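Side-chain contacts in putative metallopeptidase (Shewanella baltica OS155, PDB 3IEH), which probably acts as a zinc-dependent carboxypeptidase-like hydrolase of the peptidase M14 family, although its substrate is not established: residues Gln251-Asp254 with Gln255-Leu258; Phe192-Asp195 with Leu196-Thr199; Ile25-Phe28 with Tyr29-Glu33. All coordinates share one frame; numbering follows the deposited sequence.

Contact 1: Gln251-Asp254 with Gln255-Leu258; sequences QNFD and QRVL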
ATOM      1  N   GLN A 251       8.825 -14.229   7.205  1.00 19.20           N
ATOM      2  CA  GLN A 251       8.629 -15.337   6.285  1.00 15.95           C
ATOM      3  C   GLN A 251       9.413 -15.074   4.998  1.00 15.75           C
ATOM      4  O   GLN A 251       9.963 -13.986   4.768  1.00 18.73           O
ATOM      5  CB  GLN A 251       7.128 -15.496   5.943  1.00 15.41           C
ATOM      6  CG  GLN A 251       6.184 -15.790   7.127  1.00 16.12           C
ATOM      7  CD  GLN A 251       6.443 -17.121   7.824  1.00 18.57           C
ATOM      8  OE1 GLN A 251       7.212 -17.931   7.322  1.00 14.57           O
ATOM      9  NE2 GLN A 251       5.796 -17.353   8.993  1.00 16.58           N
ATOM     10  N   ASN A 252       9.414 -16.082   4.144  1.00 14.97           N
ATOM     11  CA  ASN A 252      10.051 -16.061   2.843  1.00 14.34           C
ATOM     12  C   ASN A 252       9.595 -14.899   1.941  1.00 15.41           C
ATOM     13  O   ASN A 252       8.404 -14.665   1.720  1.00 13.49           O
ATOM     14  CB  ASN A 252       9.825 -17.400   2.136  1.00 11.98           C
ATOM     15  CG  ASN A 252      10.419 -17.429   0.748  1.00 20.44           C
ATOM     16  OD1 ASN A 252       9.869 -16.849  -0.206  1.00 15.98           O
ATOM     17  ND2 ASN A 252      11.553 -18.114   0.616  1.00 17.58           N
ATOM     18  N   PHE A 253      10.584 -14.204   1.395  1.00 16.05           N
ATOM     19  CA  PHE A 253      10.334 -13.007   0.628  1.00 17.16           C
ATOM     20  C   PHE A 253       9.388 -13.247  -0.584  1.00 17.76           C
ATOM     21  O   PHE A 253       8.390 -12.526  -0.717  1.00 20.15           O
ATOM     22  CB  PHE A 253      11.647 -12.335   0.224  1.00 14.09           C
ATOM     23  CG  PHE A 253      11.439 -11.037  -0.489  1.00 17.26           C
ATOM     24  CD1 PHE A 253      11.182  -9.890   0.227  1.00  4.53           C
ATOM     25  CD2 PHE A 253      11.445 -10.973  -1.886  1.00 16.38           C
ATOM     26  CE1 PHE A 253      10.964  -8.675  -0.422  1.00 15.97           C
ATOM     27  CE2 PHE A 253      11.217  -9.767  -2.544  1.00 16.63           C
ATOM     28  CZ  PHE A 253      10.982  -8.607  -1.801  1.00 15.22           C
ATOM     29  N   ASP A 254       9.647 -14.261  -1.417  1.00 15.75           N
ATOM     30  CA  ASP A 254       8.778 -14.512  -2.583  1.00 18.11           C
ATOM     31  C   ASP A 254       7.345 -14.918  -2.221  1.00 17.26           C
ATOM     32  O   ASP A 254       6.396 -14.594  -2.947  1.00 18.91           O
ATOM     33  CB  ASP A 254       9.422 -15.487  -3.567  1.00 18.00           C
ATOM     34  CG  ASP A 254      10.660 -14.885  -4.253  1.00 22.95           C
ATOM     35  OD1 ASP A 254      10.670 -13.691  -4.641  1.00 21.89           O
ATOM     36  OD2 ASP A 254      11.635 -15.620  -4.420  1.00 29.88           O
ATOM     37  N   GLN A 255       7.176 -15.583  -1.088  1.00 17.24           N
ATOM     38  CA  GLN A 255       5.841 -15.882  -0.583  1.00 19.04           C
ATOM     39  C   GLN A 255       5.105 -14.591  -0.257  1.00 18.70           C
ATOM     40  O   GLN A 255       3.885 -14.478  -0.489  1.00 17.02           O
ATOM     41  CB  GLN A 255       5.913 -16.753   0.667  1.00 19.92           C
ATOM     42  CG  GLN A 255       6.056 -18.209   0.352  1.00 30.59           C
ATOM     43  CD  GLN A 255       4.755 -18.799  -0.189  1.00 30.94           C
ATOM     44  OE1 GLN A 255       3.714 -18.775   0.491  1.00 37.85           O
ATOM     45  NE2 GLN A 255       4.814 -19.345  -1.398  1.00 26.76           N
ATOM     46  N   ARG A 256       5.850 -13.614   0.271  1.00 17.98           N
ATOM     47  CA  ARG A 256       5.265 -12.314   0.607  1.00 18.29           C
ATOM     48  C   ARG A 256       4.885 -11.562  -0.668  1.00 16.76           C
ATOM     49  O   ARG A 256       3.808 -10.995  -0.754  1.00 14.53           O
ATOM     50  CB  ARG A 256       6.212 -11.514   1.520  1.00 17.79           C
ATOM     51  CG  ARG A 256       6.309 -12.121   2.928  1.00 22.05           C
ATOM     52  CD  ARG A 256       7.714 -12.016   3.515  1.00 18.16           C
ATOM     53  NE  ARG A 256       8.227 -10.663   3.397  1.00 18.27           N
ATOM     54  CZ  ARG A 256       9.510 -10.327   3.522  1.00 15.80           C
ATOM     55  NH1 ARG A 256      10.437 -11.232   3.795  1.00 22.61           N
ATOM     56  NH2 ARG A 256       9.870  -9.067   3.378  1.00 20.80           N
ATOM     57  N   VAL A 257       5.767 -11.599  -1.670  1.00 18.01           N
ATOM     58  CA  VAL A 257       5.489 -10.995  -2.966  1.00 16.31           C
ATOM     59  C   VAL A 257       4.182 -11.569  -3.519  1.00 17.26           C
ATOM     60  O   VAL A 257       3.295 -10.820  -3.944  1.00 18.15           O
ATOM     61  CB  VAL A 257       6.612 -11.274  -3.987  1.00 17.41           C
ATOM     62  CG1 VAL A 257       6.200 -10.774  -5.372  1.00 14.64           C
ATOM     63  CG2 VAL A 257       7.917 -10.661  -3.547  1.00  5.47           C
ATOM     64  N   LEU A 258       4.067 -12.897  -3.519  1.00 17.70           N
ATOM     65  CA  LEU A 258       2.862 -13.583  -4.038  1.00 16.87           C
ATOM     66  C   LEU A 258       1.633 -13.297  -3.206  1.00 15.26           C
ATOM     67  O   LEU A 258       0.534 -13.133  -3.756  1.00 16.53           O
ATOM     68  CB  LEU A 258       3.075 -15.099  -4.124  1.00 16.52           C
ATOM     69  CG  LEU A 258       4.133 -15.535  -5.153  1.00 21.39           C
ATOM     70  CD1 LEU A 258       4.301 -17.034  -5.111  1.00 16.77           C
ATOM     71  CD2 LEU A 258       3.815 -15.085  -6.573  1.00 13.79           C
TER
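Arg-256 doubles back along its own helix to meet Gln-251 and Phe-253, and this buried side holds the tight part of the contact. NH1 gives a hydrogen bond to Gln-251 O, 3.0 Å long, lying in the guanidinium plane and nearly straight at 160°. Bends at chi2 and chi3 bring the group back over the first turn. Phe-253 CD1 sits over one face of the guanidinium, 3.5 Å from NH2 of Arg-256. The ring and guanidinium planes are 85° apart, and NH2 lies at the edge of the ring, near its plane. One turn on, Val-257 CG2 reaches Phe-253 CE2 at 3.6 Å. The segment is the N-terminal start of helix 253-271, the last helix modelled, and Asn-252 is its N-cap: OD1 accepts from Gln-255 N at 3.1 Å through a lone pair in the amide plane. A chi1 of 178° swings CG to the carbonyl side, which sets OD1 before Gln-255 N. Asn-252 is thus exposed but fixed by its cap bond, and Asp-254 is partly exposed but held, its carboxylate taken by Ser-15 OG and Asp-16 N. The looser side is that of Gln-255, whose chain bends at chi2 and touches Tyr-203. On the buried side, Arg-256 NE forms a salt bridge with Glu-171 and the guanidinium makes a cation-pi contact with Trp-13, while its side chain stays about 7 Å from that of the zinc ligand Glu-79.

Contact 2: Phe192-Asp195 with Leu196-Thr199; sequences FSLD and LRDT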
ATOM      1  N   PHE A 192     -15.627  -7.948   2.629  1.00 19.17           N
ATOM      2  CA  PHE A 192     -14.419  -7.221   2.277  1.00 19.89           C
ATOM      3  C   PHE A 192     -13.238  -7.554   3.228  1.00 20.26           C
ATOM      4  O   PHE A 192     -12.200  -8.027   2.794  1.00 18.72           O
ATOM      5  CB  PHE A 192     -14.724  -5.722   2.312  1.00 19.21           C
ATOM      6  CG  PHE A 192     -13.548  -4.867   1.996  1.00 16.80           C
ATOM      7  CD1 PHE A 192     -13.114  -4.732   0.695  1.00 11.29           C
ATOM      8  CD2 PHE A 192     -12.858  -4.205   3.012  1.00 12.49           C
ATOM      9  CE1 PHE A 192     -11.988  -3.951   0.400  1.00 14.02           C
ATOM     10  CE2 PHE A 192     -11.760  -3.427   2.731  1.00 11.50           C
ATOM     11  CZ  PHE A 192     -11.322  -3.292   1.420  1.00 15.20           C
ATOM     12  N   SER A 193     -13.453  -7.306   4.519  1.00 20.06           N
ATOM     13  CA  SER A 193     -12.498  -7.562   5.587  1.00 19.43           C
ATOM     14  C   SER A 193     -12.134  -9.037   5.656  1.00 18.70           C
ATOM     15  O   SER A 193     -10.954  -9.400   5.652  1.00 16.18           O
ATOM     16  CB  SER A 193     -13.082  -7.099   6.948  1.00 18.55           C
ATOM     17  OG  SER A 193     -13.375  -5.700   6.934  1.00 20.28           O
ATOM     18  N   LEU A 194     -13.155  -9.892   5.707  1.00 20.63           N
ATOM     19  CA  LEU A 194     -12.938 -11.334   5.891  1.00 19.00           C
ATOM     20  C   LEU A 194     -12.245 -12.014   4.714  1.00 17.37           C
ATOM     21  O   LEU A 194     -11.492 -12.959   4.921  1.00 18.45           O
ATOM     22  CB  LEU A 194     -14.254 -12.034   6.218  1.00 18.29           C
ATOM     23  CG  LEU A 194     -14.884 -11.584   7.545  1.00 21.78           C
ATOM     24  CD1 LEU A 194     -16.236 -12.230   7.687  1.00 11.46           C
ATOM     25  CD2 LEU A 194     -13.993 -11.881   8.774  1.00 21.18           C
ATOM     26  N   ASP A 195     -12.485 -11.528   3.495  1.00 16.23           N
ATOM     27  CA  ASP A 195     -11.872 -12.119   2.320  1.00 17.04           C
ATOM     28  C   ASP A 195     -10.398 -11.777   2.243  1.00 16.48           C
ATOM     29  O   ASP A 195      -9.586 -12.612   1.852  1.00 16.81           O
ATOM     30  CB  ASP A 195     -12.560 -11.680   1.025  1.00 19.44           C
ATOM     31  CG  ASP A 195     -11.943 -12.346  -0.213  1.00 27.65           C
ATOM     32  OD1 ASP A 195     -12.077 -13.580  -0.352  1.00 34.09           O
ATOM     33  OD2 ASP A 195     -11.307 -11.650  -1.035  1.00 37.13           O
ATOM     34  N   LEU A 196     -10.042 -10.539   2.576  1.00 18.52           N
ATOM     35  CA  LEU A 196      -8.630 -10.141   2.592  1.00 17.48           C
ATOM     36  C   LEU A 196      -7.872 -10.932   3.647  1.00 17.48           C
ATOM     37  O   LEU A 196      -6.819 -11.507   3.380  1.00 18.73           O
ATOM     38  CB  LEU A 196      -8.507  -8.654   2.810  1.00 19.27           C
ATOM     39  CG  LEU A 196      -8.961  -7.834   1.585  1.00 20.67           C
ATOM     40  CD1 LEU A 196      -8.948  -6.333   1.897  1.00 13.98           C
ATOM     41  CD2 LEU A 196      -8.116  -8.154   0.331  1.00 13.43           C
ATOM     42  N   ARG A 197      -8.454 -11.015   4.837  1.00 18.78           N
ATOM     43  CA  ARG A 197      -7.878 -11.786   5.939  1.00 17.52           C
ATOM     44  C   ARG A 197      -7.632 -13.245   5.487  1.00 17.65           C
ATOM     45  O   ARG A 197      -6.525 -13.775   5.656  1.00 16.92           O
ATOM     46  CB  ARG A 197      -8.821 -11.683   7.146  1.00 17.08           C
ATOM     47  CG  ARG A 197      -8.325 -12.273   8.430  1.00 16.37           C
ATOM     48  CD  ARG A 197      -8.398 -13.797   8.447  1.00 15.82           C
ATOM     49  NE  ARG A 197      -9.726 -14.305   8.123  1.00 18.35           N
ATOM     50  CZ  ARG A 197     -10.740 -14.420   8.981  1.00 21.39           C
ATOM     51  NH1 ARG A 197     -10.602 -14.034  10.239  1.00 19.51           N
ATOM     52  NH2 ARG A 197     -11.907 -14.923   8.575  1.00 22.23           N
ATOM     53  N   ASP A 198      -8.650 -13.870   4.885  1.00 15.76           N
ATOM     54  CA  ASP A 198      -8.526 -15.230   4.355  1.00 17.16           C
ATOM     55  C   ASP A 198      -7.477 -15.377   3.238  1.00 17.05           C
ATOM     56  O   ASP A 198      -6.780 -16.392   3.176  1.00 17.62           O
ATOM     57  CB  ASP A 198      -9.894 -15.761   3.869  1.00 19.68           C
ATOM     58  CG  ASP A 198     -10.914 -15.934   5.019  1.00 21.91           C
ATOM     59  OD1 ASP A 198     -10.517 -16.166   6.185  1.00 20.74           O
ATOM     60  OD2 ASP A 198     -12.119 -15.827   4.753  1.00 30.51           O
ATOM     61  N   THR A 199      -7.370 -14.391   2.355  1.00 16.53           N
ATOM     62  CA  THR A 199      -6.373 -14.438   1.284  1.00 18.24           C
ATOM     63  C   THR A 199      -4.959 -14.533   1.863  1.00 18.79           C
ATOM     64  O   THR A 199      -4.148 -15.373   1.456  1.00 19.83           O
ATOM     65  CB  THR A 199      -6.466 -13.197   0.365  1.00 19.15           C
ATOM     66  OG1 THR A 199      -7.796 -13.104  -0.169  1.00 19.82           O
ATOM     67  CG2 THR A 199      -5.461 -13.285  -0.757  1.00  9.39           C
TER
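Leu-196 lays its CD1 methyl over one face of the Phe-192 ring, a CH-pi contact 4.2 Å from that methyl to the ring centroid and 21° off the normal. The methyl is shifted toward the rim, with Phe-192 CZ its nearest ring atom at 3.9 Å. Three residues further along, Thr-199 OG1 gives a 2.7 Å hydrogen bond to Asp-195 O. The same oxygen takes Thr-199 N at 2.9 Å, and the two donors arrive from opposite faces of the carbonyl plane. A chi1 of -57° sets OG1 beside the backbone N, which brings the hydroxyl back to the carbonyl one turn earlier. All this lies on helix 191-201, an i to i+4 pattern along one face, packed against strand 242-248 and the C-terminal helix 253-271. On another face, Leu-194 and Arg-197 run side by side, CD2 of Leu-194 lying 3.7 Å from NH2 of Arg-197. Two kinks in its chain fold the arginine toward its neighbour, where NE makes a salt bridge to Asp-198 OD1 at 2.8 Å, coming from above the carboxylate plane. Further out, Arg-197 NH1 is bonded to Asp-219 O, which helps fix the guanidinium. Phe-192 and Leu-196 both rest on Ala-243, and His-266 touches both Asp-195 and Thr-199.

Contact 3: Ile25-Phe28 with Tyr29-Glu33; sequences IDNF and YLLLE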
ATOM      1  N   ILE A  25      16.402  -0.838  -6.287  1.00 16.27           N
ATOM      2  CA  ILE A  25      15.434   0.136  -6.752  1.00 15.90           C
ATOM      3  C   ILE A  25      15.584   0.471  -8.258  1.00 15.68           C
ATOM      4  O   ILE A  25      14.597   0.824  -8.909  1.00 14.39           O
ATOM      5  CB  ILE A  25      15.507   1.418  -5.870  1.00 18.63           C
ATOM      6  CG1 ILE A  25      14.199   2.213  -5.963  1.00 17.84           C
ATOM      7  CG2 ILE A  25      16.743   2.282  -6.228  1.00 17.49           C
ATOM      8  CD1 ILE A  25      14.177   3.435  -5.068  1.00  8.50           C
ATOM      9  N   ASP A  26      16.801   0.353  -8.799  1.00 15.81           N
ATOM     10  CA  ASP A  26      17.040   0.609 -10.222  1.00 18.71           C
ATOM     11  C   ASP A  26      16.292  -0.418 -11.058  1.00 17.79           C
ATOM     12  O   ASP A  26      15.574  -0.079 -12.006  1.00 16.96           O
ATOM     13  CB  ASP A  26      18.542   0.586 -10.581  1.00 19.12           C
ATOM     14  CG  ASP A  26      19.308   1.787 -10.018  1.00 27.64           C
ATOM     15  OD1 ASP A  26      18.712   2.888  -9.936  1.00 34.16           O
ATOM     16  OD2 ASP A  26      20.509   1.639  -9.669  1.00 36.58           O
ATOM     17  N   ASN A  27      16.467  -1.682 -10.700  1.00 17.78           N
ATOM     18  CA  ASN A  27      15.745  -2.752 -11.364  1.00 17.99           C
ATOM     19  C   ASN A  27      14.231  -2.617 -11.137  1.00 16.21           C
ATOM     20  O   ASN A  27      13.435  -2.816 -12.060  1.00 15.10           O
ATOM     21  CB  ASN A  27      16.279  -4.111 -10.904  1.00 19.32           C
ATOM     22  CG  ASN A  27      15.666  -5.256 -11.675  1.00 24.32           C
ATOM     23  OD1 ASN A  27      15.568  -5.190 -12.906  1.00 29.48           O
ATOM     24  ND2 ASN A  27      15.223  -6.304 -10.959  1.00 25.81           N
ATOM     25  N   PHE A  28      13.839  -2.227  -9.922  1.00 16.79           N
ATOM     26  CA  PHE A  28      12.425  -2.018  -9.602  1.00 16.19           C
ATOM     27  C   PHE A  28      11.777  -1.057 -10.591  1.00 15.13           C
ATOM     28  O   PHE A  28      10.752  -1.372 -11.205  1.00 17.01           O
ATOM     29  CB  PHE A  28      12.221  -1.503  -8.150  1.00 18.80           C
ATOM     30  CG  PHE A  28      10.793  -1.167  -7.834  1.00 12.68           C
ATOM     31  CD1 PHE A  28       9.904  -2.150  -7.481  1.00 17.10           C
ATOM     32  CD2 PHE A  28      10.336   0.116  -7.960  1.00  9.14           C
ATOM     33  CE1 PHE A  28       8.594  -1.853  -7.235  1.00 19.30           C
ATOM     34  CE2 PHE A  28       9.029   0.411  -7.732  1.00 11.62           C
ATOM     35  CZ  PHE A  28       8.151  -0.574  -7.383  1.00 11.19           C
ATOM     36  N   TYR A  29      12.388   0.098 -10.766  1.00 14.73           N
ATOM     37  CA  TYR A  29      11.855   1.113 -11.677  1.00 17.25           C
ATOM     38  C   TYR A  29      11.873   0.742 -13.161  1.00 18.77           C
ATOM     39  O   TYR A  29      10.988   1.159 -13.905  1.00 20.01           O
ATOM     40  CB  TYR A  29      12.606   2.426 -11.507  1.00 17.35           C
ATOM     41  CG  TYR A  29      12.248   3.190 -10.257  1.00 21.89           C
ATOM     42  CD1 TYR A  29      10.929   3.452  -9.924  1.00 21.61           C
ATOM     43  CD2 TYR A  29      13.236   3.690  -9.430  1.00 23.52           C
ATOM     44  CE1 TYR A  29      10.610   4.195  -8.781  1.00 25.66           C
ATOM     45  CE2 TYR A  29      12.931   4.423  -8.311  1.00 24.57           C
ATOM     46  CZ  TYR A  29      11.620   4.671  -7.981  1.00 26.30           C
ATOM     47  OH  TYR A  29      11.345   5.399  -6.837  1.00 28.59           O
ATOM     48  N   LEU A  30      12.901   0.016 -13.591  1.00 20.44           N
ATOM     49  CA  LEU A  30      12.991  -0.491 -14.970  1.00 20.88           C
ATOM     50  C   LEU A  30      11.782  -1.368 -15.284  1.00 21.61           C
ATOM     51  O   LEU A  30      11.147  -1.187 -16.302  1.00 24.14           O
ATOM     52  CB  LEU A  30      14.292  -1.286 -15.153  1.00 20.23           C
ATOM     53  CG  LEU A  30      14.492  -2.037 -16.469  1.00 24.10           C
ATOM     54  CD1 LEU A  30      14.364  -1.091 -17.656  1.00 26.02           C
ATOM     55  CD2 LEU A  30      15.850  -2.733 -16.506  1.00 24.18           C
ATOM     56  N   LEU A  31      11.463  -2.313 -14.397  1.00 23.49           N
ATOM     57  CA  LEU A  31      10.302  -3.182 -14.584  1.00 23.20           C
ATOM     58  C   LEU A  31       8.998  -2.381 -14.381  1.00 23.53           C
ATOM     59  O   LEU A  31       7.998  -2.633 -15.043  1.00 25.43           O
ATOM     60  CB  LEU A  31      10.329  -4.381 -13.622  1.00 22.82           C
ATOM     61  CG  LEU A  31      11.555  -5.319 -13.610  1.00 31.31           C
ATOM     62  CD1 LEU A  31      11.426  -6.340 -12.488  1.00 33.88           C
ATOM     63  CD2 LEU A  31      11.826  -6.031 -14.959  1.00 30.81           C
ATOM     64  N   LEU A  32       9.002  -1.418 -13.471  1.00 20.72           N
ATOM     65  CA  LEU A  32       7.820  -0.634 -13.240  1.00 21.12           C
ATOM     66  C   LEU A  32       7.474   0.151 -14.505  1.00 21.80           C
ATOM     67  O   LEU A  32       6.352   0.112 -14.962  1.00 21.72           O
ATOM     68  CB  LEU A  32       8.009   0.325 -12.055  1.00 21.73           C
ATOM     69  CG  LEU A  32       6.751   1.110 -11.666  1.00 20.48           C
ATOM     70  CD1 LEU A  32       5.640   0.148 -11.219  1.00 23.14           C
ATOM     71  CD2 LEU A  32       7.064   2.125 -10.579  1.00 18.85           C
ATOM     72  N   GLU A  33       8.447   0.873 -15.043  1.00 22.15           N
ATOM     73  CA  GLU A  33       8.269   1.590 -16.286  1.00 23.30           C
ATOM     74  C   GLU A  33       7.742   0.641 -17.376  1.00 22.60           C
ATOM     75  O   GLU A  33       6.754   0.981 -18.043  1.00 21.53           O
ATOM     76  CB  GLU A  33       9.570   2.271 -16.749  1.00 22.83           C
ATOM     77  CG  GLU A  33      10.064   3.407 -15.841  1.00 29.90           C
TER
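Ile-25, Phe-28, Tyr-29 and Leu-32 make a local contact between side chains of a single helix, 25-39, which lies near the N-terminal end of the chain against helices 81-91 and 111-116. Ile-25 and Tyr-29, one turn apart, run side by side and point the same way, with Ile-25 CG1 at 3.5 Å from Tyr-29 CE2. CD1 of Ile-25 follows CG1 along the CE2 side of the tyrosine and lies 3.9 Å from Tyr-29 OH. The neighbours in sequence, Phe-28 and Tyr-29, form an offset edge-to-face pair: the phenylalanine edge is turned to the tyrosine face, with centroids 5.6 Å apart and planes at 68°. Their first torsions differ, Phe-28 holding CG on the far side from its backbone N (chi1 175°) while Tyr-29 sets its CG beside its own N (chi1 -75°). The backbone is regular alpha-helix throughout, its i to i+4 bonds running from Tyr-29 N to Ile-25 O and onward to Leu-32 N and Phe-28 O. Leu-32 extends the row of contacts, its CD2 lying 3.9 Å from Phe-28 CE2. Asn-27 and Leu-31 lie on another part of the helix surface, where their side chains touch more loosely: OD1 of the asparagine is 4.1 Å from CG of the leucine. Phe-28 also meets Trp-84 edge-to-face and packs on Leu-87, while Tyr-29 and Ile-25 both touch Pro-111 and Tyr-52.

Overall arrangement
Three helices carry the three contacts, and along the chain they come in the order contact 3 (helix 25-39), contact 2 (helix 191-201) and contact 1 (helix 253-271). None touches another: the centres of contacts 1 and 2 are about 18 Å apart, those of 1 and 3 about 19 Å, and those of 2 and 3 about 30 Å, on opposite sides of the chain's centre. Helix 81-91 links contacts 1 and 3, since both pack against it; helix 253-271 links contacts 1 and 2, with its start in contact 1 and its later residues touching helix 191-201. Together they mark helices around the mixed sheet; the Arg-256 side chain of contact 1 is about 7 Å from that of Glu-79.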